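Local coordinates for methyltransferase-like protein 13 (Homo sapiens, PDB 5WCJ), which methylates elongation factor eEF1A at a lysine and, through the C-terminal domain of the enzyme, held here with S-adenosyl-L-homocysteine, at the N-terminal glycine, at residues Q144-L147 / Q148-S152; E21-K24 / A25-A28; G170-D173 / S174-G178; L58-H61 / D62-K66. All blocks are in the same frame, centred on the assembly; numbering follows the deposited sequence.

Contact 1: residues Q144-L147 / Q148-S152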
loop_
_atom_site.group_PDB
_atom_site.type_symbol
_atom_site.label_atom_id
_atom_site.label_comp_id
_atom_site.label_asym_id
_atom_site.label_seq_id
_atom_site.Cartn_x
_atom_site.Cartn_y
_atom_site.Cartn_z
ATOM N N GLN A 144 0.943 5.946 17.789
ATOM C CA GLN A 144 -0.517 6.015 17.793
ATOM C C GLN A 144 -1.121 7.333 17.323
ATOM O O GLN A 144 -2.123 7.298 16.634
ATOM C CB GLN A 144 -1.094 5.600 19.169
ATOM C CG GLN A 144 -1.125 4.081 19.362
ATOM C CD GLN A 144 -1.929 3.672 20.585
ATOM O OE1 GLN A 144 -3.117 3.987 20.691
ATOM N NE2 GLN A 144 -1.285 2.971 21.509
ATOM N N SER A 145 -0.539 8.486 17.662
ATOM C CA SER A 145 -1.094 9.759 17.172
ATOM C C SER A 145 -0.971 9.898 15.639
ATOM O O SER A 145 -1.883 10.406 15.002
ATOM C CB SER A 145 -0.499 10.978 17.893
ATOM O OG SER A 145 0.884 11.129 17.627
ATOM N N PHE A 146 0.130 9.412 15.062
ATOM C CA PHE A 146 0.231 9.351 13.579
ATOM C C PHE A 146 -0.755 8.343 12.964
ATOM O O PHE A 146 -1.385 8.628 11.956
ATOM C CB PHE A 146 1.670 9.066 13.136
ATOM C CG PHE A 146 1.835 9.124 11.658
ATOM C CD1 PHE A 146 1.792 10.330 10.981
ATOM C CD2 PHE A 146 1.915 7.947 10.937
ATOM C CE1 PHE A 146 1.882 10.379 9.590
ATOM C CE2 PHE A 146 1.998 7.980 9.547
ATOM C CZ PHE A 146 1.977 9.186 8.879
ATOM N N LEU A 147 -0.920 7.195 13.593
ATOM C CA LEU A 147 -1.865 6.170 13.121
ATOM C C LEU A 147 -3.293 6.673 13.064
ATOM O O LEU A 147 -4.049 6.271 12.177
ATOM C CB LEU A 147 -1.772 4.881 13.957
ATOM C CG LEU A 147 -0.518 4.009 13.780
ATOM C CD1 LEU A 147 -0.545 2.804 14.703
ATOM C CD2 LEU A 147 -0.344 3.566 12.342
ATOM N N GLN A 148 -3.654 7.586 13.974
ATOM C CA GLN A 148 -4.945 8.285 13.879
ATOM C C GLN A 148 -5.081 9.132 12.605
ATOM O O GLN A 148 -6.171 9.225 12.025
ATOM C CB GLN A 148 -5.188 9.159 15.130
ATOM C CG GLN A 148 -5.375 8.377 16.440
ATOM C CD GLN A 148 -6.659 7.547 16.501
ATOM O OE1 GLN A 148 -7.612 7.799 15.782
ATOM N NE2 GLN A 148 -6.678 6.555 17.379
ATOM N N LYS A 149 -3.989 9.743 12.152
ATOM C CA LYS A 149 -3.993 10.500 10.888
ATOM C C LYS A 149 -4.203 9.553 9.713
ATOM O O LYS A 149 -4.951 9.884 8.790
ATOM C CB LYS A 149 -2.698 11.292 10.683
ATOM C CG LYS A 149 -2.399 12.284 11.800
ATOM C CD LYS A 149 -3.582 13.209 12.051
ATOM C CE LYS A 149 -3.177 14.377 12.946
ATOM N NZ LYS A 149 -4.401 15.083 13.415
ATOM N N VAL A 150 -3.571 8.375 9.775
ATOM C CA VAL A 150 -3.736 7.347 8.723
ATOM C C VAL A 150 -5.200 6.891 8.679
ATOM O O VAL A 150 -5.830 6.837 7.621
ATOM C CB VAL A 150 -2.785 6.152 8.933
ATOM C CG1 VAL A 150 -3.035 5.048 7.919
ATOM C CG2 VAL A 150 -1.318 6.600 8.883
ATOM N N LYS A 151 -5.750 6.575 9.831
ATOM C CA LYS A 151 -7.142 6.162 9.896
ATOM C C LYS A 151 -8.067 7.208 9.296
ATOM O O LYS A 151 -9.041 6.862 8.627
ATOM C CB LYS A 151 -7.527 5.870 11.355
ATOM C CG LYS A 151 -9.016 5.585 11.580
ATOM C CD LYS A 151 -9.328 5.431 13.063
ATOM C CE LYS A 151 -10.815 5.642 13.323
ATOM N NZ LYS A 151 -11.192 5.186 14.695
ATOM N N SER A 152 -7.767 8.485 9.526
ATOM C CA SER A 152 -8.636 9.570 9.067
ATOM C C SER A 152 -8.682 9.707 7.529
ATOM O O SER A 152 -9.636 10.282 7.012
ATOM C CB SER A 152 -8.285 10.914 9.753
ATOM O OG SER A 152 -7.183 11.558 9.140
#

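Contact 2: residues E21-K24 / A25-A28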
loop_
_atom_site.group_PDB
_atom_site.type_symbol
_atom_site.label_atom_id
_atom_site.label_comp_id
_atom_site.label_asym_id
_atom_site.label_seq_id
_atom_site.Cartn_x
_atom_site.Cartn_y
_atom_site.Cartn_z
ATOM N N GLU A 21 8.938 -11.221 -3.110
ATOM C CA GLU A 21 8.003 -11.962 -2.269
ATOM C C GLU A 21 7.203 -11.070 -1.328
ATOM O O GLU A 21 6.016 -11.304 -1.170
ATOM C CB GLU A 21 8.701 -13.094 -1.494
ATOM C CG GLU A 21 9.016 -14.311 -2.344
ATOM C CD GLU A 21 7.769 -14.982 -2.916
ATOM O OE1 GLU A 21 6.921 -15.469 -2.135
ATOM O OE2 GLU A 21 7.636 -15.028 -4.157
ATOM N N HIS A 22 7.814 -10.041 -0.733
ATOM C CA HIS A 22 7.028 -9.195 0.171
ATOM C C HIS A 22 6.060 -8.316 -0.617
ATOM O O HIS A 22 4.956 -8.054 -0.143
ATOM C CB HIS A 22 7.868 -8.459 1.219
ATOM C CG HIS A 22 8.462 -7.159 0.769
ATOM N ND1 HIS A 22 9.728 -7.069 0.233
ATOM C CD2 HIS A 22 8.000 -5.890 0.863
ATOM C CE1 HIS A 22 9.998 -5.802 -0.035
ATOM N NE2 HIS A 22 8.968 -5.064 0.342
ATOM N N HIS A 23 6.426 -7.932 -1.838
ATOM C CA HIS A 23 5.463 -7.206 -2.694
ATOM C C HIS A 23 4.252 -8.022 -3.081
ATOM O O HIS A 23 3.123 -7.523 -3.008
ATOM C CB HIS A 23 6.149 -6.595 -3.914
ATOM C CG HIS A 23 6.982 -5.403 -3.584
ATOM N ND1 HIS A 23 7.964 -4.929 -4.425
ATOM C CD2 HIS A 23 6.984 -4.585 -2.498
ATOM C CE1 HIS A 23 8.529 -3.864 -3.878
ATOM N NE2 HIS A 23 7.961 -3.639 -2.704
ATOM N N LYS A 24 4.462 -9.278 -3.483
ATOM C CA LYS A 24 3.340 -10.191 -3.755
ATOM C C LYS A 24 2.392 -10.320 -2.565
ATOM O O LYS A 24 1.173 -10.298 -2.723
ATOM C CB LYS A 24 3.860 -11.582 -4.117
ATOM C CG LYS A 24 4.592 -11.662 -5.446
ATOM C CD LYS A 24 5.214 -13.040 -5.607
ATOM C CE LYS A 24 5.834 -13.226 -6.983
ATOM N NZ LYS A 24 6.948 -14.217 -6.931
ATOM N N ALA A 25 2.955 -10.448 -1.372
ATOM C CA ALA A 25 2.150 -10.480 -0.135
ATOM C C ALA A 25 1.365 -9.192 0.130
ATOM O O ALA A 25 0.213 -9.252 0.571
ATOM C CB ALA A 25 3.043 -10.796 1.047
ATOM N N MET A 26 1.969 -8.025 -0.146
ATOM C CA MET A 26 1.245 -6.750 0.047
ATOM C C MET A 26 0.063 -6.615 -0.926
ATOM O O MET A 26 -1.038 -6.278 -0.513
ATOM C CB MET A 26 2.175 -5.544 -0.046
ATOM C CG MET A 26 3.200 -5.519 1.079
ATOM S SD MET A 26 4.440 -4.252 0.846
ATOM C CE MET A 26 3.565 -2.857 1.496
ATOM N N ILE A 27 0.305 -6.940 -2.191
ATOM C CA ILE A 27 -0.724 -6.929 -3.234
ATOM C C ILE A 27 -1.870 -7.884 -2.856
ATOM O O ILE A 27 -3.041 -7.567 -3.052
ATOM C CB ILE A 27 -0.096 -7.262 -4.620
ATOM C CG1 ILE A 27 0.818 -6.115 -5.083
ATOM C CG2 ILE A 27 -1.178 -7.488 -5.658
ATOM C CD1 ILE A 27 1.898 -6.530 -6.063
ATOM N N ALA A 28 -1.542 -9.011 -2.237
ATOM C CA ALA A 28 -2.549 -9.978 -1.774
ATOM C C ALA A 28 -3.576 -9.371 -0.831
ATOM O O ALA A 28 -4.721 -9.820 -0.790
ATOM C CB ALA A 28 -1.876 -11.194 -1.143
#

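Contact 3: residues G170-D173 / S174-G178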
loop_
_atom_site.group_PDB
_atom_site.type_symbol
_atom_site.label_atom_id
_atom_site.label_comp_id
_atom_site.label_asym_id
_atom_site.label_seq_id
_atom_site.Cartn_x
_atom_site.Cartn_y
_atom_site.Cartn_z
ATOM N N GLY A 170 10.424 -7.167 21.922
ATOM C CA GLY A 170 9.710 -6.298 22.859
ATOM C C GLY A 170 9.062 -5.123 22.129
ATOM O O GLY A 170 7.860 -4.871 22.263
ATOM N N LEU A 171 9.867 -4.424 21.331
ATOM C CA LEU A 171 9.369 -3.343 20.496
ATOM C C LEU A 171 8.289 -3.822 19.548
ATOM O O LEU A 171 7.260 -3.146 19.403
ATOM C CB LEU A 171 10.504 -2.674 19.724
ATOM C CG LEU A 171 10.111 -1.503 18.803
ATOM C CD1 LEU A 171 9.374 -0.427 19.589
ATOM C CD2 LEU A 171 11.315 -0.946 18.079
ATOM N N LYS A 172 8.497 -4.978 18.902
ATOM C CA LYS A 172 7.513 -5.504 17.970
ATOM C C LYS A 172 6.127 -5.701 18.607
ATOM O O LYS A 172 5.113 -5.370 17.991
ATOM C CB LYS A 172 7.987 -6.804 17.301
ATOM C CG LYS A 172 6.980 -7.346 16.325
ATOM C CD LYS A 172 7.527 -8.294 15.286
ATOM C CE LYS A 172 7.191 -9.721 15.593
ATOM N NZ LYS A 172 7.743 -10.581 14.514
ATOM N N ASP A 173 6.093 -6.248 19.824
ATOM C CA ASP A 173 4.840 -6.410 20.560
ATOM C C ASP A 173 4.162 -5.068 20.875
ATOM O O ASP A 173 2.948 -4.977 20.763
ATOM C CB ASP A 173 5.067 -7.210 21.856
ATOM C CG ASP A 173 5.262 -8.723 21.607
ATOM O OD1 ASP A 173 5.106 -9.206 20.461
ATOM O OD2 ASP A 173 5.563 -9.448 22.585
ATOM N N SER A 174 4.937 -4.043 21.223
ATOM C CA SER A 174 4.422 -2.686 21.437
ATOM C C SER A 174 3.845 -2.081 20.144
ATOM O O SER A 174 2.758 -1.486 20.144
ATOM C CB SER A 174 5.515 -1.763 21.976
ATOM O OG SER A 174 6.030 -2.247 23.210
ATOM N N VAL A 175 4.569 -2.256 19.041
ATOM C CA VAL A 175 4.096 -1.797 17.722
ATOM C C VAL A 175 2.768 -2.458 17.367
ATOM O O VAL A 175 1.800 -1.774 16.998
ATOM C CB VAL A 175 5.146 -2.078 16.618
ATOM C CG1 VAL A 175 4.573 -1.901 15.221
ATOM C CG2 VAL A 175 6.365 -1.187 16.804
ATOM N N LEU A 176 2.724 -3.792 17.446
ATOM C CA LEU A 176 1.511 -4.542 17.150
ATOM C C LEU A 176 0.327 -4.149 18.038
ATOM O O LEU A 176 -0.801 -4.020 17.538
ATOM C CB LEU A 176 1.743 -6.052 17.251
ATOM C CG LEU A 176 2.540 -6.698 16.126
ATOM C CD1 LEU A 176 2.808 -8.170 16.451
ATOM C CD2 LEU A 176 1.808 -6.558 14.804
ATOM N N ALA A 177 0.585 -3.946 19.322
ATOM C CA ALA A 177 -0.479 -3.522 20.257
ATOM C C ALA A 177 -1.048 -2.154 19.874
ATOM O O ALA A 177 -2.269 -1.950 19.872
ATOM C CB ALA A 177 0.026 -3.502 21.695
ATOM N N GLY A 178 -0.163 -1.227 19.542
ATOM C CA GLY A 178 -0.567 0.114 19.091
ATOM C C GLY A 178 -1.342 0.096 17.786
ATOM O O GLY A 178 -2.340 0.820 17.634
#

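Contact 4: residues L58-H61 / D62-K66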
loop_
_atom_site.group_PDB
_atom_site.type_symbol
_atom_site.label_atom_id
_atom_site.label_comp_id
_atom_site.label_asym_id
_atom_site.label_seq_id
_atom_site.Cartn_x
_atom_site.Cartn_y
_atom_site.Cartn_z
ATOM N N LEU A 58 4.080 0.191 -9.819
ATOM C CA LEU A 58 4.024 -0.130 -11.269
ATOM C C LEU A 58 3.201 -1.380 -11.543
ATOM O O LEU A 58 2.427 -1.424 -12.538
ATOM C CB LEU A 58 5.405 -0.291 -11.863
ATOM C CG LEU A 58 5.503 -0.384 -13.386
ATOM C CD1 LEU A 58 4.856 0.821 -14.045
ATOM C CD2 LEU A 58 6.972 -0.495 -13.768
ATOM N N PHE A 59 3.316 -2.362 -10.658
ATOM C CA PHE A 59 2.520 -3.586 -10.796
ATOM C C PHE A 59 1.030 -3.277 -10.680
ATOM O O PHE A 59 0.228 -3.744 -11.497
ATOM C CB PHE A 59 2.899 -4.640 -9.769
ATOM C CG PHE A 59 2.137 -5.932 -9.922
ATOM C CD1 PHE A 59 0.867 -6.096 -9.354
ATOM C CD2 PHE A 59 2.691 -6.989 -10.637
ATOM C CE1 PHE A 59 0.164 -7.301 -9.491
ATOM C CE2 PHE A 59 1.997 -8.190 -10.769
ATOM C CZ PHE A 59 0.736 -8.343 -10.200
ATOM N N VAL A 60 0.656 -2.480 -9.686
ATOM C CA VAL A 60 -0.757 -2.169 -9.458
ATOM C C VAL A 60 -1.277 -1.348 -10.648
ATOM O O VAL A 60 -2.349 -1.625 -11.172
ATOM C CB VAL A 60 -0.962 -1.434 -8.110
ATOM C CG1 VAL A 60 -2.385 -0.942 -7.939
ATOM C CG2 VAL A 60 -0.564 -2.370 -6.956
ATOM N N HIS A 61 -0.516 -0.345 -11.063
ATOM C CA HIS A 61 -0.894 0.500 -12.206
ATOM C C HIS A 61 -1.147 -0.351 -13.436
ATOM O O HIS A 61 -2.148 -0.179 -14.108
ATOM C CB HIS A 61 0.214 1.501 -12.504
ATOM C CG HIS A 61 -0.006 2.305 -13.744
ATOM N ND1 HIS A 61 -0.788 3.441 -13.763
ATOM C CD2 HIS A 61 0.469 2.150 -15.003
ATOM C CE1 HIS A 61 -0.787 3.951 -14.984
ATOM N NE2 HIS A 61 -0.034 3.184 -15.757
ATOM N N ASP A 62 -0.241 -1.277 -13.707
ATOM C CA ASP A 62 -0.307 -2.133 -14.921
ATOM C C ASP A 62 -1.385 -3.208 -14.873
ATOM O O ASP A 62 -1.939 -3.568 -15.918
ATOM C CB ASP A 62 1.046 -2.816 -15.181
ATOM C CG ASP A 62 2.119 -1.852 -15.705
ATOM O OD1 ASP A 62 1.802 -0.712 -16.109
ATOM O OD2 ASP A 62 3.294 -2.262 -15.728
ATOM N N HIS A 63 -1.674 -3.751 -13.690
ATOM C CA HIS A 63 -2.635 -4.849 -13.571
ATOM C C HIS A 63 -4.050 -4.401 -13.190
ATOM O O HIS A 63 -5.004 -5.150 -13.403
ATOM C CB HIS A 63 -2.123 -5.908 -12.593
ATOM C CG HIS A 63 -1.050 -6.764 -13.172
ATOM N ND1 HIS A 63 0.269 -6.358 -13.250
ATOM C CD2 HIS A 63 -1.110 -7.978 -13.769
ATOM C CE1 HIS A 63 0.980 -7.302 -13.840
ATOM N NE2 HIS A 63 0.168 -8.297 -14.158
ATOM N N PHE A 64 -4.174 -3.210 -12.609
ATOM C CA PHE A 64 -5.464 -2.660 -12.234
ATOM C C PHE A 64 -5.699 -1.378 -13.044
ATOM O O PHE A 64 -5.385 -0.271 -12.587
ATOM C CB PHE A 64 -5.514 -2.393 -10.715
ATOM C CG PHE A 64 -5.389 -3.636 -9.868
ATOM C CD1 PHE A 64 -4.156 -4.237 -9.663
ATOM C CD2 PHE A 64 -6.502 -4.193 -9.252
ATOM C CE1 PHE A 64 -4.031 -5.371 -8.885
ATOM C CE2 PHE A 64 -6.385 -5.326 -8.457
ATOM C CZ PHE A 64 -5.150 -5.930 -8.287
ATOM N N PRO A 65 -6.283 -1.501 -14.251
ATOM C CA PRO A 65 -6.400 -0.325 -15.133
ATOM C C PRO A 65 -7.240 0.856 -14.600
ATOM O O PRO A 65 -7.092 1.978 -15.078
ATOM C CB PRO A 65 -6.996 -0.915 -16.434
ATOM C CG PRO A 65 -7.646 -2.178 -16.021
ATOM C CD PRO A 65 -6.822 -2.726 -14.891
ATOM N N LYS A 66 -8.070 0.630 -13.593
ATOM C CA LYS A 66 -8.807 1.713 -12.955
ATOM C C LYS A 66 -8.225 2.155 -11.597
ATOM O O LYS A 66 -8.871 2.903 -10.881
ATOM C CB LYS A 66 -10.268 1.306 -12.769
ATOM C CG LYS A 66 -10.967 1.065 -14.097
ATOM C CD LYS A 66 -12.423 0.708 -13.836
ATOM C CE LYS A 66 -13.149 0.352 -15.117
ATOM N NZ LYS A 66 -14.607 0.345 -14.887
#

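Contact 1: residues Q144-L147 / Q148-S152
Phe146 and Val150, one turn apart on helix 144-152, meet through the ring carbon CE2 and the methyl CG2, 3.7 Å apart. The methyl approaches the ring obliquely, and CD2 and CZ lie only slightly farther from it. Phe146 carries CG anti to its own backbone N (chi1 -175°), which swings the ring along the helix toward the next turn, while in Val150 the branch that answers it, CG2, lies beside the backbone N. The same two residues are joined through the main chain, for Val150 N donates to Phe146 O at 3.1 Å, in the carbonyl plane. That oxygen also takes a weak, strongly bent bond from Lys149 N. On either side of this pair the helical pattern continues with Gln148 N to Gln144 O and with Lys151 N to Leu147 O, the latter 2.9 Å long and nearly straight at 166°. Gln148 CG, beside its own backbone N, rests 3.4 Å from Gln144 O, and the chain bends beyond it. Farther along, Ser152 OG donates to Lys149 O over 2.8 Å, tying the hydroxyl to a carbonyl three residues back. At the start, Glu143 OE1 accepts from both Ser145 OG and Phe146 N, so a residue just before the helix secures its first turn. The helix lies against the central sheet: Val150 reaches Ile121 and Phe123 of strand 118-123 and Phe160 of strand 158-164. Phe146 packs on Leu102 and Ile105 of helix 101-109, and Leu147 turns to Leu179 and Val182 of helix 169-182.

Contact 2: residues E21-K24 / A25-A28
Met26 sends its sulfur to the edges of two histidines that precede it on helix 21-28. SD stands 3.9 Å from His22 CD2 and, more loosely, 5.4 Å from the centre of the His23 ring, near the ring plane in each case, so both are edge-on Met-aromatic contacts. His22 adopts the crowded position, with CG between the backbone N and the carbonyl carbon (chi1 85°); its side chain thereby runs alongside that of Met26, pointing the same way. Met26 is extended as far as SD and then bends at chi3, and its CG lies 3.3 Å from His22 O. Ile27 lays CD1 on the backbone of the preceding turn, 3.4 Å from His23 O, the acceptor of its own N-H in a bond of 174°. On the exposed flank the extended Lys24 reaches back along the helix, its NZ forming a 3.0 Å salt bridge with Glu21 OE2. The histidine rings are fixed from outside: His22 NE2 and His23 NE2 are hydrogen-bonded to OD1 and OD2 of Asp124, one carboxylate gripping both. With the side chain of His23 lying about 5 Å from the bound S-adenosyl-L-homocysteine, this helix borders the cofactor site of a Rossmann-fold methyltransferase.

Contact 3: residues G170-D173 / S174-G178
Gly170 O is gripped twice by Ser174, by the backbone N at 3.2 Å and, weakly, by the hydroxyl OG at 3.3 Å. The serine hydroxyl is placed for this by its first torsion: OG stands anti to its own carbonyl carbon (chi1 -59°), beside the backbone N, which brings it to the carbonyl of Gly170, one turn back. Both bonds end on this same oxygen, a common way for a serine within a helix to satisfy its hydroxyl. The next donors follow the regular i to i-4 pattern. Val175 N meets Leu171 O at 2.9 Å, while Leu176 N reaches Lys172 O over the same length and at 172°. Ala177 N completes the run on Asp173 O. Around this backbone the apolar side chains touch only lightly. Leu171 CD1 approaches Val175 CG2 at 4.2 Å, and the same valine methyl lies 3.4 Å from Leu171 O. On the neighbouring flank Leu176 CG rests 3.4 Å from Lys172 O, and its CD1 lies a loose 4.3 Å from Lys172 CG. The charged end of Lys172 goes elsewhere, to a salt bridge with Glu197. At the start of the segment, Asp168 OD1 accepts from Leu171 N. This part of helix 169-182 is largely at the surface, its centre about 21 Å from the centre of the chain. Leu171 leans on Met134 and Cys166, Val175 on Val142, all in loops, and the lysine ties the helix to Glu197 at the beginning of the antiparallel strand 197-202.

Contact 4: residues L58-H61 / D62-K66
Phe59 and His63 form an offset stack one turn apart near the end of helix 55-63, the helix of the beta-alpha-beta unit that links strands 44-49 and 67-73 in this Rossmann fold. The ring centres lie 3.9 Å apart with the planes 15° from parallel, and His63 ND1 sits over the centre of the phenyl ring. With CG anti to its backbone N (chi1 -178°), Phe59 carries its ring forward along the helix to meet the imidazole. Phe59 O is gripped by two donors of His63, the backbone N at 2.9 Å and ND1 at 3.1 Å, which arrive from opposite faces of the carbonyl plane. Because a carbonyl oxygen can only accept, ND1 is the donor; the oxygen lies in the imidazole plane, at its edge, and the bond fixes the ring's rotation while the stack holds its face. Replacing His63 by alanine would probably leave Phe59 O without its second donor and one face of the phenyl ring without its aromatic partner. The other donors are met within the helix: Asp62 N by Leu58 O, and Phe64 N by Val60 O at 2.8 Å, although Phe64 itself has left helical geometry. Val60 O also receives weak bonds from His63 N and from Ser67 OG. Ser67 OG bonds Phe64 O too, and Arg93 NH2 takes up His61 O, so carbonyls at the helix end find partners beyond it. Phe64 packs on Leu39 and Leu40 of helix 36-41, and its CD1 lies 4.1 Å from Val60 CG1.

Contacts 1 to 3 lie within single helices, whereas contact 4 runs from the end of one into the following loop. Contacts 1, 2 and 4 are partly buried against the fold, whereas contact 3 is a surface contact. Contacts 2 and 4 meet directly, Ile27 CD1 lying 3.5 Å from Phe59 CD1. Contacts 1 and 3 also touch, through Gln144 and Leu147 against Gly178, which joins helices 144-152 and 169-182. Contacts 3 and 4 are the farthest separated, with centres 33 Å apart. An aliphatic-aromatic pair marks contact 1, sulfur beside histidines the cofactor-side contact 2, and a stacked imidazole contact 4; contact 3 rests mainly on backbone bonds, with a weak serine hydroxyl bond and loose apolar touches.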